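Local coordinates for protein aminotransferase, class I and II (Erwinia tasmaniensis, PDB 5Z0Q) that belongs to the class I and II aminotransferases, a family of the pyridoxal-5'-phosphate-dependent kind, and binds pyridoxal-5'-phosphate as a two-subunit assembly, at residues A[24-29]-A[40-45]; A[85-90]-A[218-223]; A[325-330]-A[362-367]. One frame throughout, in Å; residues are numbered along the deposited sequence.

Contact 1. Residues A[24-29]-A[40-45]; sequences SLKWKK and IADTDF
Lys-26 runs from the 24-29 loop across the 40-45 loop, a clear case of a long side chain that is apolar at its root and polar at its tip. With CG anti to the backbone N (chi1 -173°) and the chain extended beyond it, every atom meets something along the way. Lys-26 CB rests on the CG2 methyl of Ile-40 at 3.6 Å, and CG stays against that same methyl. Lys-26 CD then passes Asp-42, whose OD1 lies 3.3 Å from it. CE lies about equally far from Asp-42 O and Asp-44 OD1. At the tip, Lys-26 NZ donates to Asp-42 O at 3.1 Å, arriving almost in line with the carbonyl bond. It also forms a salt bridge, weak as a hydrogen bond, in which Lys-26 NZ is 3.5 Å from Asp-44 OD1. Asp-42 OD1 stays 4.3 Å from Lys-26 NZ, close enough that the opposite charges may attract, though beyond salt-bridge range.

Asp-44 OD1 has a firmer partner in the indole of Trp-27. Trp-27 NE1 donates to Asp-44 OD1 over 3.0 Å in an almost straight bond (172° at the hydrogen), with the oxygen lying in the ring plane; relative to the carboxylate, however, NE1 stands 54° out of the plane. One oxygen thus serves two neighbouring side chains of the opposing loop. At the other end, Leu-25 CD2 touches Ile-40 CD1 at 3.8 Å.

This is loop packing that ties the segment before strand 36-38 to the one after it, beside the second subunit, whose Val-68 and Tyr-66 pack on Leu-25 and Ile-40. Pro-37 of that strand, an edge strand of the smaller sheet within this chain, packs against Lys-26 and Trp-27, while Leu-373 of helix 371-385 touches Trp-27 and Asp-44.

Contact 2. Residues A[85-90]-A[218-223]; sequences FGWKIQ and HIPFAS
His-218 points the edge of its imidazole at the face of Phe-85, an offset edge-to-face pair with centroids 4.9 Å apart and planes at 84°. His-218 ND1 is the leading atom, 3.3 Å from CD1 of Phe-85 and close to its CE1 as well. With CG anti to the backbone N (chi1 165°), the imidazole extends to the phenyl ring.

Ile-219 turns from the contact, and the next residue, Pro-220, turns back into it. Its ring bridges the two aromatic residues of the 85-90 loop: Pro-220 CD lies 3.7 Å from CB of Phe-85, while Pro-220 CB lies 3.7 Å from CE3 of Trp-87. Phe-221 again faces elsewhere and opens a 3-10 turn, closed by Ser-223 N donating to Pro-220 O at 3.1 Å. That turn sets the last two side chains against the indole. The methyl of Ala-222 meets the benzo end, with Ala-222 CB 3.4 Å from CZ2 of Trp-87. Ser-223 covers the pyrrole end through carbon: its CB sits 4.0 Å from the centroid of the five-membered ring of Trp-87, 24° off the normal, a CH-pi contact. The CD1 methyl of Ile-89 is over the opposite face. The indole thereby has carbon atoms of Ser-223 and Ile-89 over its two faces.

Ile-89 goes on to touch Ile-78 and Met-81 of helix 71-83, and the residues facing the other way, Ile-219 and Phe-221, pack on helix 184-197. Trp-87 and Ala-222 both reach Thr-234 on strand 232-236 of the large sheet, so the contact joins two loops over that strand.

Contact 3. Residues A[325-330]-A[362-367]; sequences SFLGWI and FVRFNF
Ile-330 O is gripped twice by the neighbouring strand: Val-363 N donates to it over 3.1 Å, and Phe-362 CA approaches it in a CA-H...O contact of 3.2 Å. The return bond from Ile-330 N to Val-363 O is also 3.1 Å long, making this a hydrogen-bonded pair of an antiparallel ladder. At the non-hydrogen-bonded pair beside it, Trp-329 and Arg-364 project from the same face of the sheet. The indole lies over Phe-362 in an offset stack, the five-membered ring 4.3 Å from the phenyl centroid and the planes 12° apart; CB of Phe-362 covers the six-membered ring. On the face that carries Ile-330 and Val-363, CD1 of Ile-330 reaches CD2 of Phe-365 at 3.7 Å.

Further along, the CD2 methyl of Leu-327 lies over one face of the Arg-364 guanidinium, whose NH2 bonds to Trp-39 O and NH1, weakly, to OD1 of the pocket residue Asn-176. An aliphatic group on the face and oxygens at the nitrogens probably fix the direction of this arginine, whose side chain is about 5 Å from pyridoxal-5'-phosphate, consistent with the strand pairing helping to place a group beside the pocket.

Contacts 1 and 3 adjoin, their centres about 14 Å apart, and are joined by a probable hydrogen bond from Asn-366 ND2 to Asp-42 O, 3.1 Å long. Both come near pyridoxal-5'-phosphate: the side chain of Ile-40 is about 7 Å from it and that of Arg-364 about 5 Å. Contact 2 stands apart, in loops beside the large sheet, with its centre about 31 Å from that of contact 1 and 27 Å from that of contact 3; its nearest atoms are about 17 and 11 Å from theirs. The side chain of His-218 is about 11 Å from the ligand. Contacts 1 and 3 thus lie beside the pocket, whereas contact 2 is more distant packing.

Contact 1. Residues A[24-29]-A[40-45]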
# COMPACT_ATOMS: atom_id res chain seq x y z
N SER A 24 -11.41 11.63 -8.34
CA SER A 24 -11.88 10.34 -8.83
C SER A 24 -11.32 10.05 -10.21
O SER A 24 -11.42 10.87 -11.13
CB SER A 24 -13.41 10.32 -8.87
OG SER A 24 -13.89 9.16 -9.53
N LEU A 25 -10.73 8.86 -10.37
CA LEU A 25 -10.25 8.44 -11.68
C LEU A 25 -11.41 8.23 -12.65
O LEU A 25 -11.23 8.35 -13.86
CB LEU A 25 -9.42 7.16 -11.55
CG LEU A 25 -8.84 6.54 -12.82
CD1 LEU A 25 -8.01 7.55 -13.58
CD2 LEU A 25 -8.01 5.31 -12.47
N LYS A 26 -12.60 7.94 -12.12
CA LYS A 26 -13.76 7.69 -12.98
C LYS A 26 -14.15 8.93 -13.77
O LYS A 26 -14.31 8.88 -14.99
CB LYS A 26 -14.93 7.20 -12.12
CG LYS A 26 -16.14 6.75 -12.93
CD LYS A 26 -17.24 6.21 -12.03
CE LYS A 26 -18.36 5.58 -12.84
NZ LYS A 26 -19.44 5.03 -11.98
N TRP A 27 -14.29 10.07 -13.08
CA TRP A 27 -14.80 11.28 -13.70
C TRP A 27 -13.70 12.20 -14.23
O TRP A 27 -13.95 13.39 -14.45
CB TRP A 27 -15.68 12.04 -12.70
CG TRP A 27 -16.98 11.37 -12.44
CD1 TRP A 27 -17.22 10.35 -11.56
CD2 TRP A 27 -18.24 11.67 -13.06
NE1 TRP A 27 -18.54 9.99 -11.60
CE2 TRP A 27 -19.19 10.79 -12.51
CE3 TRP A 27 -18.65 12.59 -14.02
CZ2 TRP A 27 -20.53 10.80 -12.90
CZ3 TRP A 27 -19.98 12.61 -14.40
CH2 TRP A 27 -20.90 11.72 -13.84
N LYS A 28 -12.49 11.67 -14.45
CA LYS A 28 -11.41 12.46 -15.01
C LYS A 28 -10.82 11.89 -16.29
O LYS A 28 -10.06 12.60 -16.96
CB LYS A 28 -10.29 12.65 -13.98
CG LYS A 28 -10.49 13.87 -13.09
CD LYS A 28 -9.31 14.07 -12.14
CE LYS A 28 -9.37 15.45 -11.50
NZ LYS A 28 -8.30 15.63 -10.47
N LYS A 29 -11.13 10.65 -16.65
CA LYS A 29 -10.67 10.11 -17.93
C LYS A 29 -11.28 10.89 -19.08
O LYS A 29 -10.58 11.29 -20.02
CB LYS A 29 -11.01 8.63 -18.03
CG LYS A 29 -10.61 8.00 -19.36
CD LYS A 29 -10.89 6.51 -19.38
CE LYS A 29 -10.45 5.88 -20.69
NZ LYS A 29 -10.63 4.40 -20.68
N ILE A 40 -14.82 2.36 -14.89
CA ILE A 40 -14.09 1.76 -13.78
C ILE A 40 -15.06 1.32 -12.69
O ILE A 40 -16.11 1.94 -12.47
CB ILE A 40 -13.02 2.73 -13.25
CG1 ILE A 40 -12.00 1.99 -12.39
CG2 ILE A 40 -13.66 3.87 -12.46
CD1 ILE A 40 -10.81 2.85 -11.99
N ALA A 41 -14.72 0.23 -12.01
CA ALA A 41 -15.65 -0.48 -11.14
C ALA A 41 -15.69 0.18 -9.75
O ALA A 41 -15.15 -0.33 -8.76
CB ALA A 41 -15.28 -1.95 -11.05
N ASP A 42 -16.35 1.33 -9.70
CA ASP A 42 -16.68 1.97 -8.44
C ASP A 42 -17.97 2.74 -8.63
O ASP A 42 -18.31 3.17 -9.74
CB ASP A 42 -15.55 2.90 -7.95
CG ASP A 42 -15.38 4.14 -8.81
OD1 ASP A 42 -15.72 4.10 -10.01
OD2 ASP A 42 -14.90 5.17 -8.28
N THR A 43 -18.71 2.91 -7.54
CA THR A 43 -19.99 3.59 -7.60
C THR A 43 -19.82 5.07 -7.28
O THR A 43 -18.82 5.50 -6.70
CB THR A 43 -21.00 2.95 -6.64
OG1 THR A 43 -20.51 3.04 -5.30
CG2 THR A 43 -21.22 1.49 -7.00
N ASP A 44 -20.82 5.86 -7.66
CA ASP A 44 -20.87 7.28 -7.37
C ASP A 44 -21.58 7.58 -6.06
O ASP A 44 -22.00 8.72 -5.83
CB ASP A 44 -21.54 8.04 -8.52
CG ASP A 44 -20.81 7.88 -9.83
OD1 ASP A 44 -19.57 7.76 -9.82
OD2 ASP A 44 -21.48 7.86 -10.89
N PHE A 45 -21.71 6.59 -5.18
CA PHE A 45 -22.48 6.73 -3.96
C PHE A 45 -21.61 7.19 -2.80
O PHE A 45 -20.49 6.70 -2.61
CB PHE A 45 -23.15 5.40 -3.60
CG PHE A 45 -24.04 4.85 -4.68
CD1 PHE A 45 -24.77 5.70 -5.50
CD2 PHE A 45 -24.14 3.49 -4.89
CE1 PHE A 45 -25.58 5.20 -6.50
CE2 PHE A 45 -24.95 2.98 -5.88
CZ PHE A 45 -25.67 3.84 -6.69

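Contact 2. Residues A[85-90]-A[218-223]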
# COMPACT_ATOMS: atom_id res chain seq x y z
N PHE A 85 -22.15 -16.50 5.36
CA PHE A 85 -21.73 -17.50 4.40
C PHE A 85 -21.52 -18.88 5.01
O PHE A 85 -21.13 -19.80 4.28
CB PHE A 85 -20.44 -17.06 3.69
CG PHE A 85 -20.50 -15.65 3.17
CD1 PHE A 85 -21.30 -15.32 2.09
CD2 PHE A 85 -19.76 -14.65 3.77
CE1 PHE A 85 -21.36 -14.02 1.62
CE2 PHE A 85 -19.81 -13.34 3.31
CZ PHE A 85 -20.61 -13.03 2.23
N GLY A 86 -21.77 -19.06 6.30
CA GLY A 86 -21.58 -20.34 6.95
C GLY A 86 -20.15 -20.84 6.85
O GLY A 86 -19.90 -21.94 6.33
N TRP A 87 -19.21 -20.04 7.33
CA TRP A 87 -17.79 -20.37 7.21
C TRP A 87 -17.07 -19.82 8.43
O TRP A 87 -16.88 -18.60 8.54
CB TRP A 87 -17.21 -19.79 5.92
CG TRP A 87 -15.81 -20.23 5.63
CD1 TRP A 87 -15.23 -21.41 5.98
CD2 TRP A 87 -14.81 -19.49 4.92
NE1 TRP A 87 -13.93 -21.46 5.54
CE2 TRP A 87 -13.65 -20.29 4.88
CE3 TRP A 87 -14.78 -18.23 4.32
CZ2 TRP A 87 -12.47 -19.86 4.26
CZ3 TRP A 87 -13.62 -17.81 3.70
CH2 TRP A 87 -12.48 -18.63 3.68
N LYS A 88 -16.69 -20.70 9.35
CA LYS A 88 -15.97 -20.27 10.55
C LYS A 88 -14.49 -20.09 10.22
O LYS A 88 -13.86 -20.96 9.62
CB LYS A 88 -16.16 -21.28 11.68
CG LYS A 88 -15.77 -22.71 11.35
CD LYS A 88 -16.12 -23.65 12.50
CE LYS A 88 -15.52 -25.03 12.29
NZ LYS A 88 -14.03 -24.99 12.31
N ILE A 89 -13.94 -18.94 10.62
CA ILE A 89 -12.59 -18.53 10.27
C ILE A 89 -11.73 -18.54 11.53
O ILE A 89 -12.13 -17.98 12.56
CB ILE A 89 -12.57 -17.15 9.60
CG1 ILE A 89 -13.32 -17.18 8.27
CG2 ILE A 89 -11.15 -16.66 9.39
CD1 ILE A 89 -12.65 -18.05 7.24
N GLN A 90 -10.56 -19.16 11.44
CA GLN A 90 -9.58 -19.03 12.51
C GLN A 90 -8.83 -17.71 12.37
O GLN A 90 -8.49 -17.31 11.25
CB GLN A 90 -8.60 -20.20 12.50
CG GLN A 90 -8.78 -21.15 13.66
CD GLN A 90 -10.23 -21.55 13.87
OE1 GLN A 90 -10.83 -22.23 13.04
NE2 GLN A 90 -10.82 -21.10 14.98
N HIS A 218 -24.05 -16.64 -1.54
CA HIS A 218 -22.66 -16.78 -1.95
C HIS A 218 -21.98 -17.86 -1.12
O HIS A 218 -22.14 -17.93 0.10
CB HIS A 218 -21.92 -15.46 -1.79
CG HIS A 218 -20.43 -15.59 -1.85
ND1 HIS A 218 -19.64 -15.64 -0.72
CD2 HIS A 218 -19.58 -15.70 -2.91
CE1 HIS A 218 -18.37 -15.77 -1.08
NE2 HIS A 218 -18.31 -15.80 -2.40
N ILE A 219 -21.20 -18.70 -1.79
CA ILE A 219 -20.53 -19.82 -1.13
C ILE A 219 -19.02 -19.66 -1.28
O ILE A 219 -18.51 -19.71 -2.40
CB ILE A 219 -21.00 -21.17 -1.69
CG1 ILE A 219 -22.49 -21.38 -1.40
CG2 ILE A 219 -20.17 -22.31 -1.12
CD1 ILE A 219 -23.04 -22.67 -1.95
N PRO A 220 -18.29 -19.45 -0.19
CA PRO A 220 -16.82 -19.41 -0.29
C PRO A 220 -16.28 -20.75 -0.77
O PRO A 220 -16.77 -21.82 -0.39
CB PRO A 220 -16.37 -19.09 1.13
CG PRO A 220 -17.56 -18.45 1.78
CD PRO A 220 -18.75 -19.13 1.17
N PHE A 221 -15.24 -20.69 -1.61
CA PHE A 221 -14.66 -21.92 -2.15
C PHE A 221 -14.09 -22.79 -1.04
O PHE A 221 -14.28 -24.01 -1.03
CB PHE A 221 -13.58 -21.58 -3.17
CG PHE A 221 -12.95 -22.78 -3.82
CD1 PHE A 221 -13.53 -23.37 -4.93
CD2 PHE A 221 -11.78 -23.33 -3.32
CE1 PHE A 221 -12.96 -24.47 -5.53
CE2 PHE A 221 -11.20 -24.43 -3.91
CZ PHE A 221 -11.79 -25.01 -5.02
N ALA A 222 -13.39 -22.18 -0.08
CA ALA A 222 -12.76 -22.92 1.00
C ALA A 222 -13.75 -23.47 2.02
O ALA A 222 -13.33 -24.17 2.95
CB ALA A 222 -11.73 -22.04 1.71
N SER A 223 -15.05 -23.18 1.87
CA SER A 223 -16.06 -23.71 2.78
C SER A 223 -16.69 -25.00 2.28
O SER A 223 -17.50 -25.60 3.00
CB SER A 223 -17.15 -22.66 3.01
OG SER A 223 -17.80 -22.32 1.80

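Contact 3. Residues A[325-330]-A[362-367]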
# COMPACT_ATOMS: atom_id res chain seq x y z
N SER A 325 -24.35 -7.36 -8.71
CA SER A 325 -24.08 -5.98 -9.07
C SER A 325 -22.58 -5.69 -9.04
O SER A 325 -21.81 -6.39 -8.36
CB SER A 325 -24.84 -5.05 -8.13
OG SER A 325 -26.11 -4.70 -8.67
N PHE A 326 -22.15 -4.66 -9.77
CA PHE A 326 -23.01 -3.71 -10.48
C PHE A 326 -22.62 -3.55 -11.95
O PHE A 326 -22.67 -2.44 -12.49
CB PHE A 326 -22.99 -2.35 -9.78
CG PHE A 326 -21.63 -1.96 -9.26
CD1 PHE A 326 -20.73 -1.31 -10.08
CD2 PHE A 326 -21.26 -2.25 -7.95
CE1 PHE A 326 -19.48 -0.95 -9.60
CE2 PHE A 326 -20.02 -1.90 -7.48
CZ PHE A 326 -19.12 -1.25 -8.30
N LEU A 327 -22.22 -4.65 -12.57
CA LEU A 327 -21.87 -4.69 -13.98
C LEU A 327 -22.28 -6.06 -14.51
O LEU A 327 -22.23 -7.05 -13.78
CB LEU A 327 -20.37 -4.44 -14.21
CG LEU A 327 -19.66 -3.44 -13.29
CD1 LEU A 327 -18.84 -4.17 -12.23
CD2 LEU A 327 -18.81 -2.45 -14.07
N GLY A 328 -22.69 -6.13 -15.78
CA GLY A 328 -22.70 -5.01 -16.71
C GLY A 328 -22.06 -5.42 -18.03
O GLY A 328 -21.45 -4.60 -18.71
N TRP A 329 -22.23 -6.69 -18.39
CA TRP A 329 -21.50 -7.32 -19.49
C TRP A 329 -22.40 -7.38 -20.72
O TRP A 329 -23.33 -8.20 -20.78
CB TRP A 329 -21.03 -8.71 -19.07
CG TRP A 329 -19.94 -9.33 -19.90
CD1 TRP A 329 -19.95 -10.58 -20.45
CD2 TRP A 329 -18.68 -8.75 -20.25
NE1 TRP A 329 -18.78 -10.81 -21.12
CE2 TRP A 329 -17.98 -9.70 -21.02
CE3 TRP A 329 -18.08 -7.51 -19.99
CZ2 TRP A 329 -16.71 -9.45 -21.53
CZ3 TRP A 329 -16.82 -7.27 -20.50
CH2 TRP A 329 -16.15 -8.23 -21.26
N ILE A 330 -22.13 -6.52 -21.70
CA ILE A 330 -22.99 -6.34 -22.87
C ILE A 330 -22.26 -6.84 -24.11
O ILE A 330 -21.14 -6.40 -24.39
CB ILE A 330 -23.40 -4.87 -23.04
CG1 ILE A 330 -24.08 -4.35 -21.78
CG2 ILE A 330 -24.31 -4.71 -24.26
CD1 ILE A 330 -24.41 -2.88 -21.83
N PHE A 362 -17.24 -7.06 -26.44
CA PHE A 362 -18.09 -6.70 -25.31
C PHE A 362 -17.68 -5.34 -24.74
O PHE A 362 -16.57 -4.85 -24.97
CB PHE A 362 -18.02 -7.75 -24.20
CG PHE A 362 -18.69 -9.05 -24.55
CD1 PHE A 362 -18.16 -9.90 -25.51
CD2 PHE A 362 -19.85 -9.44 -23.89
CE1 PHE A 362 -18.78 -11.09 -25.82
CE2 PHE A 362 -20.47 -10.64 -24.19
CZ PHE A 362 -19.93 -11.46 -25.16
N VAL A 363 -18.60 -4.75 -23.99
CA VAL A 363 -18.35 -3.54 -23.23
C VAL A 363 -18.94 -3.73 -21.84
O VAL A 363 -20.03 -4.28 -21.69
CB VAL A 363 -18.94 -2.28 -23.91
CG1 VAL A 363 -18.14 -1.92 -25.15
CG2 VAL A 363 -20.40 -2.50 -24.26
N ARG A 364 -18.21 -3.28 -20.82
CA ARG A 364 -18.68 -3.40 -19.44
C ARG A 364 -19.43 -2.14 -19.04
O ARG A 364 -18.90 -1.03 -19.16
CB ARG A 364 -17.51 -3.66 -18.48
CG ARG A 364 -17.95 -4.26 -17.15
CD ARG A 364 -16.77 -4.57 -16.24
NE ARG A 364 -16.12 -3.35 -15.77
CZ ARG A 364 -15.19 -3.32 -14.82
NH1 ARG A 364 -14.80 -4.45 -14.24
NH2 ARG A 364 -14.64 -2.17 -14.45
N PHE A 365 -20.66 -2.32 -18.56
CA PHE A 365 -21.54 -1.22 -18.20
C PHE A 365 -21.57 -1.07 -16.68
O PHE A 365 -21.93 -2.02 -15.97
CB PHE A 365 -22.95 -1.46 -18.75
CG PHE A 365 -23.81 -0.23 -18.80
CD1 PHE A 365 -24.26 0.38 -17.64
CD2 PHE A 365 -24.20 0.30 -20.02
CE1 PHE A 365 -25.05 1.50 -17.70
CE2 PHE A 365 -24.99 1.43 -20.08
CZ PHE A 365 -25.42 2.03 -18.92
N ASN A 366 -21.21 0.11 -16.19
CA ASN A 366 -21.25 0.41 -14.76
C ASN A 366 -22.54 1.16 -14.47
O ASN A 366 -22.64 2.37 -14.71
CB ASN A 366 -20.02 1.22 -14.35
CG ASN A 366 -19.88 1.35 -12.84
OD1 ASN A 366 -20.86 1.24 -12.10
ND2 ASN A 366 -18.66 1.60 -12.38
N PHE A 367 -23.54 0.45 -13.96
CA PHE A 367 -24.79 1.07 -13.53
C PHE A 367 -24.82 1.34 -12.03
O PHE A 367 -25.90 1.46 -11.45
CB PHE A 367 -25.99 0.23 -13.96
CG PHE A 367 -25.97 -1.19 -13.44
CD1 PHE A 367 -26.56 -1.50 -12.23
CD2 PHE A 367 -25.40 -2.21 -14.19
CE1 PHE A 367 -26.56 -2.80 -11.76
CE2 PHE A 367 -25.41 -3.51 -13.72
CZ PHE A 367 -25.98 -3.81 -12.51